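Long-range contacts in Tae4 (Agrobacterium tumefaciens, PDB 6IJF), which is a type VI secretion effector of the amidase effector 4 family, probably cleaving amide bonds in bacterial peptidoglycan, and is held here in complex with Tai4: residues C[114-120]-C[132-138]; C[88-92]-C[156-160]; C[104-109]-C[151-156]. The contacts are given in a common frame with arbitrary orientation. Numbering follows the deposited sequence.

Interaction 1 of 3, residues C[114-120]-C[132-138]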
loop_
_atom_site.group_PDB
_atom_site.type_symbol
_atom_site.label_atom_id
_atom_site.label_comp_id
_atom_site.label_asym_id
_atom_site.label_seq_id
_atom_site.Cartn_x
_atom_site.Cartn_y
_atom_site.Cartn_z
ATOM N N ALA C 114 10.329 8.571 -20.479
ATOM C CA ALA C 114 11.658 8.063 -20.067
ATOM C C ALA C 114 12.549 9.236 -19.622
ATOM O O ALA C 114 13.722 9.003 -19.296
ATOM C CB ALA C 114 12.281 7.245 -21.183
ATOM N N ARG C 115 11.984 10.438 -19.556
ATOM C CA ARG C 115 12.731 11.682 -19.235
ATOM C C ARG C 115 12.919 11.756 -17.711
ATOM O O ARG C 115 12.188 11.056 -16.953
ATOM C CB ARG C 115 12.046 12.892 -19.881
ATOM C CG ARG C 115 11.810 12.734 -21.384
ATOM C CD ARG C 115 11.177 13.939 -22.044
ATOM N NE ARG C 115 9.830 14.196 -21.549
ATOM C CZ ARG C 115 9.229 15.381 -21.600
ATOM N NH1 ARG C 115 9.856 16.415 -22.125
ATOM N NH2 ARG C 115 8.011 15.555 -21.126
ATOM N N ASN C 116 13.960 12.480 -17.305
ATOM C CA ASN C 116 14.316 12.785 -15.905
ATOM C C ASN C 116 14.246 14.304 -15.776
ATOM O O ASN C 116 14.505 15.020 -16.778
ATOM C CB ASN C 116 15.702 12.265 -15.523
ATOM C CG ASN C 116 15.943 10.814 -15.877
ATOM O OD1 ASN C 116 16.981 10.474 -16.447
ATOM N ND2 ASN C 116 15.023 9.939 -15.522
ATOM N N GLY C 117 13.883 14.790 -14.605
ATOM C CA GLY C 117 13.881 16.240 -14.368
ATOM C C GLY C 117 13.276 16.634 -13.054
ATOM O O GLY C 117 13.338 15.843 -12.093
ATOM N N VAL C 118 12.820 17.872 -12.982
ATOM C CA VAL C 118 12.199 18.455 -11.766
ATOM C C VAL C 118 10.698 18.386 -11.979
ATOM O O VAL C 118 10.270 18.551 -13.130
ATOM C CB VAL C 118 12.660 19.906 -11.531
ATOM C CG1 VAL C 118 11.990 20.499 -10.309
ATOM C CG2 VAL C 118 14.172 19.992 -11.437
ATOM N N VAL C 119 9.943 18.111 -10.930
ATOM C CA VAL C 119 8.466 17.976 -11.035
ATOM C C VAL C 119 7.831 18.768 -9.900
ATOM O O VAL C 119 8.335 18.691 -8.777
ATOM C CB VAL C 119 8.014 16.503 -11.036
ATOM C CG1 VAL C 119 8.408 15.776 -9.760
ATOM C CG2 VAL C 119 6.522 16.399 -11.307
ATOM N N ALA C 120 6.737 19.455 -10.200
ATOM C CA ALA C 120 5.903 20.174 -9.223
ATOM C C ALA C 120 4.478 19.654 -9.319
ATOM O O ALA C 120 3.904 19.687 -10.422
ATOM C CB ALA C 120 5.982 21.647 -9.496
ATOM N N HIS C 132 3.940 19.941 -3.870
ATOM C CA HIS C 132 5.186 19.167 -3.651
ATOM C C HIS C 132 6.087 19.390 -4.850
ATOM O O HIS C 132 5.611 19.299 -5.993
ATOM C CB HIS C 132 4.867 17.683 -3.443
ATOM C CG HIS C 132 6.071 16.838 -3.205
ATOM N ND1 HIS C 132 6.808 16.949 -2.053
ATOM C CD2 HIS C 132 6.672 15.898 -3.973
ATOM C CE1 HIS C 132 7.830 16.105 -2.112
ATOM N NE2 HIS C 132 7.754 15.426 -3.270
ATOM N N ILE C 133 7.353 19.681 -4.585
ATOM C CA ILE C 133 8.383 19.765 -5.654
ATOM C C ILE C 133 9.478 18.746 -5.365
ATOM O O ILE C 133 9.770 18.484 -4.165
ATOM C CB ILE C 133 8.893 21.214 -5.769
ATOM C CG1 ILE C 133 9.695 21.384 -7.047
ATOM C CG2 ILE C 133 9.642 21.648 -4.505
ATOM C CD1 ILE C 133 9.943 22.828 -7.408
ATOM N N ASP C 134 10.012 18.133 -6.412
ATOM C CA ASP C 134 10.834 16.916 -6.248
ATOM C C ASP C 134 11.608 16.714 -7.543
ATOM O O ASP C 134 11.399 17.476 -8.503
ATOM C CB ASP C 134 9.948 15.699 -5.916
ATOM C CG ASP C 134 10.615 14.612 -5.091
ATOM O OD1 ASP C 134 11.842 14.462 -5.183
ATOM O OD2 ASP C 134 9.913 13.982 -4.293
ATOM N N LEU C 135 12.495 15.729 -7.535
ATOM C CA LEU C 135 13.195 15.223 -8.734
ATOM C C LEU C 135 12.553 13.911 -9.132
ATOM O O LEU C 135 12.177 13.114 -8.265
ATOM C CB LEU C 135 14.689 14.989 -8.447
ATOM C CG LEU C 135 15.460 16.200 -7.904
ATOM C CD1 LEU C 135 16.927 15.900 -7.828
ATOM C CD2 LEU C 135 15.202 17.461 -8.712
ATOM N N VAL C 136 12.437 13.680 -10.420
ATOM C CA VAL C 136 11.731 12.476 -10.917
ATOM C C VAL C 136 12.606 11.801 -11.966
ATOM O O VAL C 136 13.292 12.510 -12.725
ATOM C CB VAL C 136 10.330 12.838 -11.436
ATOM C CG1 VAL C 136 10.356 13.822 -12.599
ATOM C CG2 VAL C 136 9.536 11.574 -11.801
ATOM N N ARG C 137 12.603 10.476 -11.951
ATOM C CA ARG C 137 13.170 9.613 -13.016
ATOM C C ARG C 137 12.021 8.865 -13.690
ATOM O O ARG C 137 11.316 8.112 -12.999
ATOM C CB ARG C 137 14.179 8.615 -12.431
ATOM C CG ARG C 137 15.434 9.246 -11.854
ATOM C CD ARG C 137 16.363 8.110 -11.387
ATOM N NE ARG C 137 17.669 8.647 -11.033
ATOM C CZ ARG C 137 18.600 9.035 -11.895
ATOM N NH1 ARG C 137 18.423 8.891 -13.196
ATOM N NH2 ARG C 137 19.740 9.545 -11.451
ATOM N N GLY C 138 11.801 9.112 -14.977
ATOM C CA GLY C 138 10.884 8.318 -15.810
ATOM C C GLY C 138 11.497 6.952 -16.099
ATOM O O GLY C 138 12.716 6.839 -16.227
#
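Val118 and Val119 lie at the middle of this antiparallel pairing and send their side chains to opposite faces of the sheet. On one face Val118 CG2 is 3.9 Å from Leu135 CD2 and its CG1 4.1 Å from Ile133 CG1; helix 6-11 packs on Leu135 and helix 48-58 on Ile133. On the other, Val119 CB comes within 3.9 Å of Val136 CG1, whose own partner across the strands, Gly117, has no side chain, and Phe158 lies against Val136. The backbones are bound by two hydrogen-bonded pairs. Gly117 N donates to Val136 O (3.0 Å) and Val136 N to Gly117 O (2.9 Å); Val119 N likewise reaches Asp134 O (2.9 Å), and Asp134 N reaches Val119 O (3.0 Å). Between them the non-hydrogen-bonded pair Val118–Leu135 draws its CA atoms to 4.5 Å. Past the strand ends, Gly138 N still bonds to Arg115 O at 2.8 Å, while the Arg115 side chain turns off to Asp101 and the carbonyls of Gly111 and Ile112. At the opposite end His132 NE2 donates to Asp134 OD2 (2.8 Å), a carboxylate also held by the backbone amides of Ser147 and Ala148. The whole is a β-hairpin of the central antiparallel sheet, and with Cys48 touching His132 it is consistent with the Cys-His-Asp site of papain-like amidases.

Interaction 2 of 3, residues C[88-92]-C[156-160]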
loop_
_atom_site.group_PDB
_atom_site.type_symbol
_atom_site.label_atom_id
_atom_site.label_comp_id
_atom_site.label_asym_id
_atom_site.label_seq_id
_atom_site.Cartn_x
_atom_site.Cartn_y
_atom_site.Cartn_z
ATOM N N ALA C 88 8.744 26.914 -7.203
ATOM C CA ALA C 88 8.212 26.492 -8.536
ATOM C C ALA C 88 8.166 27.710 -9.477
ATOM O O ALA C 88 8.577 27.597 -10.623
ATOM C CB ALA C 88 6.835 25.885 -8.361
ATOM N N THR C 89 7.722 28.855 -8.963
ATOM C CA THR C 89 7.745 30.176 -9.656
ATOM C C THR C 89 9.171 30.516 -10.115
ATOM O O THR C 89 9.378 30.813 -11.295
ATOM C CB THR C 89 7.147 31.242 -8.730
ATOM O OG1 THR C 89 5.811 30.801 -8.455
ATOM C CG2 THR C 89 7.177 32.628 -9.343
ATOM N N LEU C 90 10.149 30.424 -9.218
ATOM C CA LEU C 90 11.554 30.746 -9.541
ATOM C C LEU C 90 12.066 29.822 -10.633
ATOM O O LEU C 90 12.769 30.295 -11.554
ATOM C CB LEU C 90 12.380 30.592 -8.259
ATOM C CG LEU C 90 13.869 30.870 -8.393
ATOM C CD1 LEU C 90 14.323 31.672 -7.178
ATOM C CD2 LEU C 90 14.672 29.581 -8.502
ATOM N N MET C 91 11.762 28.526 -10.533
ATOM C CA MET C 91 12.284 27.522 -11.488
ATOM C C MET C 91 11.759 27.841 -12.885
ATOM O O MET C 91 12.469 27.478 -13.864
ATOM C CB MET C 91 11.854 26.099 -11.099
ATOM C CG MET C 91 12.697 25.481 -9.951
ATOM S SD MET C 91 14.424 25.378 -10.428
ATOM C CE MET C 91 15.242 25.725 -8.865
ATOM N N LYS C 92 10.568 28.454 -12.960
ATOM C CA LYS C 92 9.847 28.772 -14.231
ATOM C C LYS C 92 10.569 29.891 -14.983
ATOM O O LYS C 92 10.367 29.992 -16.194
ATOM C CB LYS C 92 8.411 29.234 -13.944
ATOM C CG LYS C 92 7.326 28.610 -14.782
ATOM C CD LYS C 92 5.928 28.942 -14.259
ATOM C CE LYS C 92 4.862 28.860 -15.332
ATOM N NZ LYS C 92 3.519 29.185 -14.799
ATOM N N ILE C 156 0.347 19.102 -12.770
ATOM C CA ILE C 156 1.723 18.602 -12.583
ATOM C C ILE C 156 2.595 19.331 -13.592
ATOM O O ILE C 156 2.273 19.277 -14.798
ATOM C CB ILE C 156 1.729 17.082 -12.755
ATOM C CG1 ILE C 156 0.793 16.447 -11.722
ATOM C CG2 ILE C 156 3.148 16.545 -12.703
ATOM C CD1 ILE C 156 0.483 15.010 -11.958
ATOM N N TRP C 157 3.646 19.995 -13.113
ATOM C CA TRP C 157 4.629 20.647 -14.005
ATOM C C TRP C 157 5.868 19.773 -14.069
ATOM O O TRP C 157 6.402 19.384 -13.007
ATOM C CB TRP C 157 4.976 22.054 -13.531
ATOM C CG TRP C 157 3.845 23.025 -13.554
ATOM C CD1 TRP C 157 2.665 22.915 -14.226
ATOM C CD2 TRP C 157 3.841 24.318 -12.930
ATOM N NE1 TRP C 157 1.914 24.039 -14.035
ATOM C CE2 TRP C 157 2.605 24.919 -13.244
ATOM C CE3 TRP C 157 4.752 25.020 -12.137
ATOM C CZ2 TRP C 157 2.264 26.195 -12.793
ATOM C CZ3 TRP C 157 4.411 26.271 -11.678
ATOM C CH2 TRP C 157 3.181 26.850 -12.001
ATOM N N PHE C 158 6.342 19.514 -15.272
ATOM C CA PHE C 158 7.591 18.755 -15.512
ATOM C C PHE C 158 8.587 19.623 -16.277
ATOM O O PHE C 158 8.265 20.104 -17.378
ATOM C CB PHE C 158 7.272 17.474 -16.273
ATOM C CG PHE C 158 8.482 16.634 -16.533
ATOM C CD1 PHE C 158 9.325 16.292 -15.500
ATOM C CD2 PHE C 158 8.800 16.223 -17.824
ATOM C CE1 PHE C 158 10.473 15.552 -15.737
ATOM C CE2 PHE C 158 9.945 15.477 -18.060
ATOM C CZ PHE C 158 10.773 15.133 -17.014
ATOM N N TRP C 159 9.791 19.764 -15.728
ATOM C CA TRP C 159 10.977 20.354 -16.418
ATOM C C TRP C 159 11.963 19.245 -16.770
ATOM O O TRP C 159 12.691 18.765 -15.903
ATOM C CB TRP C 159 11.659 21.365 -15.510
ATOM C CG TRP C 159 10.872 22.575 -15.114
ATOM C CD1 TRP C 159 10.862 23.766 -15.767
ATOM C CD2 TRP C 159 10.118 22.786 -13.903
ATOM N NE1 TRP C 159 10.135 24.689 -15.072
ATOM C CE2 TRP C 159 9.702 24.136 -13.902
ATOM C CE3 TRP C 159 9.765 21.990 -12.813
ATOM C CZ2 TRP C 159 8.903 24.670 -12.903
ATOM C CZ3 TRP C 159 9.007 22.533 -11.811
ATOM C CH2 TRP C 159 8.579 23.855 -11.851
ATOM N N PRO C 160 12.030 18.784 -18.038
ATOM C CA PRO C 160 12.992 17.747 -18.417
ATOM C C PRO C 160 14.441 18.271 -18.390
ATOM O O PRO C 160 14.629 19.402 -18.734
ATOM C CB PRO C 160 12.571 17.364 -19.842
ATOM C CG PRO C 160 11.859 18.577 -20.359
ATOM C CD PRO C 160 11.194 19.229 -19.164
#
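Two indole rings project from one face of strand 156-160 and meet residues 88-92 of helix 84-92. Trp157 and Trp159, two residues apart on the strand, both point toward the helix, so the backbones stay well separated: the axes of the two short segments approach to 10.9 Å at 41°, and the rings fill the space between. Ala88 is the small residue that lets both indoles in. Its CB lies 4.1 Å from Trp157 CZ3 and 4.4 Å from Trp159 CH2, and its carbonyl O sits 3.7 Å from Trp159 CZ2. One turn further on, Met91 lies over the Trp159 ring: CB is 4.1 Å from the centroid of the six-membered ring and 26° off its normal, a CH-pi contact, whereas the thioether end leads away from the strand. The Lys92 chain, nearly straight beyond CB, runs past the Trp159 ring and ends beside Trp157, NZ 3.7 Å from its CH2. Trp159 is fixed from outside as well, since its NE1 donates to the carbonyl of Gly98 and Leu97 and Pro100 pack on it. Helix and strand are thus joined by aromatic surface and shape, with dispersion and CH-pi contact in place of polar bonds between them; the indole NH of Trp159 is satisfied by a neighbouring loop, which leaves its all-carbon six-membered ring to the helix.

Interaction 3 of 3, residues C[104-109]-C[151-156]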
loop_
_atom_site.group_PDB
_atom_site.type_symbol
_atom_site.label_atom_id
_atom_site.label_comp_id
_atom_site.label_asym_id
_atom_site.label_seq_id
_atom_site.Cartn_x
_atom_site.Cartn_y
_atom_site.Cartn_z
ATOM N N THR C 104 -1.741 16.700 -16.342
ATOM C CA THR C 104 -2.830 16.279 -15.430
ATOM C C THR C 104 -2.472 14.920 -14.856
ATOM O O THR C 104 -1.645 14.198 -15.410
ATOM C CB THR C 104 -4.148 16.207 -16.208
ATOM O OG1 THR C 104 -4.018 15.200 -17.223
ATOM C CG2 THR C 104 -4.500 17.555 -16.785
ATOM N N PRO C 105 -3.099 14.502 -13.741
ATOM C CA PRO C 105 -2.861 13.169 -13.213
ATOM C C PRO C 105 -2.950 12.055 -14.269
ATOM O O PRO C 105 -2.143 11.150 -14.215
ATOM C CB PRO C 105 -3.995 12.977 -12.182
ATOM C CG PRO C 105 -4.417 14.381 -11.791
ATOM C CD PRO C 105 -4.044 15.288 -12.938
ATOM N N ALA C 106 -3.926 12.110 -15.201
ATOM C CA ALA C 106 -4.120 11.010 -16.177
ATOM C C ALA C 106 -3.040 11.069 -17.271
ATOM O O ALA C 106 -2.891 10.038 -17.968
ATOM C CB ALA C 106 -5.509 11.027 -16.786
ATOM N N THR C 107 -2.280 12.175 -17.406
ATOM C CA THR C 107 -1.276 12.332 -18.503
ATOM C C THR C 107 0.180 12.436 -18.013
ATOM O O THR C 107 1.074 12.226 -18.844
ATOM C CB THR C 107 -1.627 13.512 -19.399
ATOM O OG1 THR C 107 -1.753 14.724 -18.645
ATOM C CG2 THR C 107 -2.915 13.237 -20.146
ATOM N N ALA C 108 0.439 12.708 -16.737
ATOM C CA ALA C 108 1.807 13.009 -16.274
ATOM C C ALA C 108 2.739 11.812 -16.483
ATOM O O ALA C 108 3.906 12.049 -16.810
ATOM C CB ALA C 108 1.808 13.494 -14.840
ATOM N N ARG C 109 2.298 10.575 -16.289
ATOM C CA ARG C 109 3.227 9.405 -16.385
ATOM C C ARG C 109 3.732 9.253 -17.829
ATOM O O ARG C 109 4.969 9.123 -18.018
ATOM C CB ARG C 109 2.601 8.099 -15.879
ATOM C CG ARG C 109 3.582 6.948 -15.822
ATOM C CD ARG C 109 2.904 5.616 -15.659
ATOM N NE ARG C 109 2.292 5.171 -16.887
ATOM C CZ ARG C 109 0.999 5.211 -17.157
ATOM N NH1 ARG C 109 0.108 5.623 -16.268
ATOM N NH2 ARG C 109 0.581 4.772 -18.330
ATOM N N TYR C 151 0.221 12.308 -7.587
ATOM C CA TYR C 151 -0.616 12.325 -8.805
ATOM C C TYR C 151 -2.059 12.684 -8.432
ATOM O O TYR C 151 -2.801 13.016 -9.335
ATOM C CB TYR C 151 -0.540 10.991 -9.539
ATOM C CG TYR C 151 0.647 10.807 -10.440
ATOM C CD1 TYR C 151 1.938 10.705 -9.936
ATOM C CD2 TYR C 151 0.471 10.648 -11.802
ATOM C CE1 TYR C 151 3.018 10.502 -10.766
ATOM C CE2 TYR C 151 1.539 10.427 -12.639
ATOM C CZ TYR C 151 2.821 10.347 -12.127
ATOM O OH TYR C 151 3.882 10.134 -12.966
ATOM N N ASN C 152 -2.397 12.810 -7.146
ATOM C CA ASN C 152 -3.741 13.289 -6.728
ATOM C C ASN C 152 -3.821 14.819 -6.888
ATOM O O ASN C 152 -4.864 15.378 -6.562
ATOM C CB ASN C 152 -4.123 12.812 -5.316
ATOM C CG ASN C 152 -3.204 13.289 -4.209
ATOM O OD1 ASN C 152 -1.999 13.423 -4.413
ATOM N ND2 ASN C 152 -3.748 13.497 -3.019
ATOM N N SER C 153 -2.797 15.469 -7.437
ATOM C CA SER C 153 -2.721 16.943 -7.544
ATOM C C SER C 153 -3.551 17.425 -8.742
ATOM O O SER C 153 -3.844 16.622 -9.640
ATOM C CB SER C 153 -1.272 17.415 -7.574
ATOM O OG SER C 153 -0.679 17.186 -8.836
ATOM N N GLU C 154 -3.887 18.714 -8.755
ATOM C CA GLU C 154 -4.692 19.385 -9.814
ATOM C C GLU C 154 -3.892 19.481 -11.122
ATOM O O GLU C 154 -4.424 19.101 -12.196
ATOM C CB GLU C 154 -5.115 20.768 -9.326
ATOM C CG GLU C 154 -5.912 21.571 -10.340
ATOM C CD GLU C 154 -6.423 22.899 -9.793
ATOM O OE1 GLU C 154 -5.611 23.657 -9.217
ATOM O OE2 GLU C 154 -7.640 23.189 -9.948
ATOM N N THR C 155 -2.672 20.012 -11.060
ATOM C CA THR C 155 -1.764 20.095 -12.227
ATOM C C THR C 155 -0.391 19.596 -11.797
ATOM O O THR C 155 -0.064 19.627 -10.592
ATOM C CB THR C 155 -1.668 21.496 -12.850
ATOM O OG1 THR C 155 -0.999 22.354 -11.933
ATOM C CG2 THR C 155 -3.013 22.112 -13.187
ATOM N N ILE C 156 0.347 19.102 -12.770
ATOM C CA ILE C 156 1.723 18.602 -12.583
ATOM C C ILE C 156 2.595 19.331 -13.592
ATOM O O ILE C 156 2.273 19.277 -14.798
ATOM C CB ILE C 156 1.729 17.082 -12.755
ATOM C CG1 ILE C 156 0.793 16.447 -11.722
ATOM C CG2 ILE C 156 3.148 16.545 -12.703
ATOM C CD1 ILE C 156 0.483 15.010 -11.958
#
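Tyr151 and Pro105 bury the most surface here, with Ala108 and Ile156 filling the space beside them. The proline ring lies along the turn that leads into strand 155-160: CB is 3.1 Å from Tyr151 O, CG 3.2 Å from Ser153 O, and CD 3.9 Å from Glu154 O, so three carbonyls of the turn border its carbons. Tyr151 reaches back along the start of helix 108-112, its CE2 3.8 Å from Ala108 CB and its OH 3.6 Å from Arg109 CA; that hydroxyl is hydrogen-bonded to Thr143. Ala108 CB also meets Ile156 CD1 at 3.5 Å, where the Ile156 side chain reaches out from strand 155-160. Arg109 turns its guanidinium outward to a backbone group of Tai4, and Tyr151 packs on an apolar side chain of that chain. Glu154 and Thr155 both face Asn122, a classic β-bulge at the start of strand 155-160; the contact packs the turn before it against the entry of helix 108-112, beside the immunity-protein interface.

How the interactions relate
All three contacts converge on the central antiparallel sheet. Interaction 1 is buried and nearest the chain's centre, its strands held by backbone hydrogen bonds. Interaction 2, also buried, joins helix 84-92 to strand 155-160 by aromatic packing; that strand continues the sheet through probable hydrogen bonds from Trp157 N to Ala120 O (2.7 Å) and Trp159 N to Val118 O (2.9 Å). Interaction 3, partly buried, has its centre about 17 Å from the chain's and relies on apolar side chains and a proline ring set against turn carbonyls. It touches Tai4, as does His132 of interaction 1. Ile156 lies in segments of both 2 and 3 but makes its contacts in 3, its CG2 packing 3.7 Å from Val119 CG2 of interaction 1.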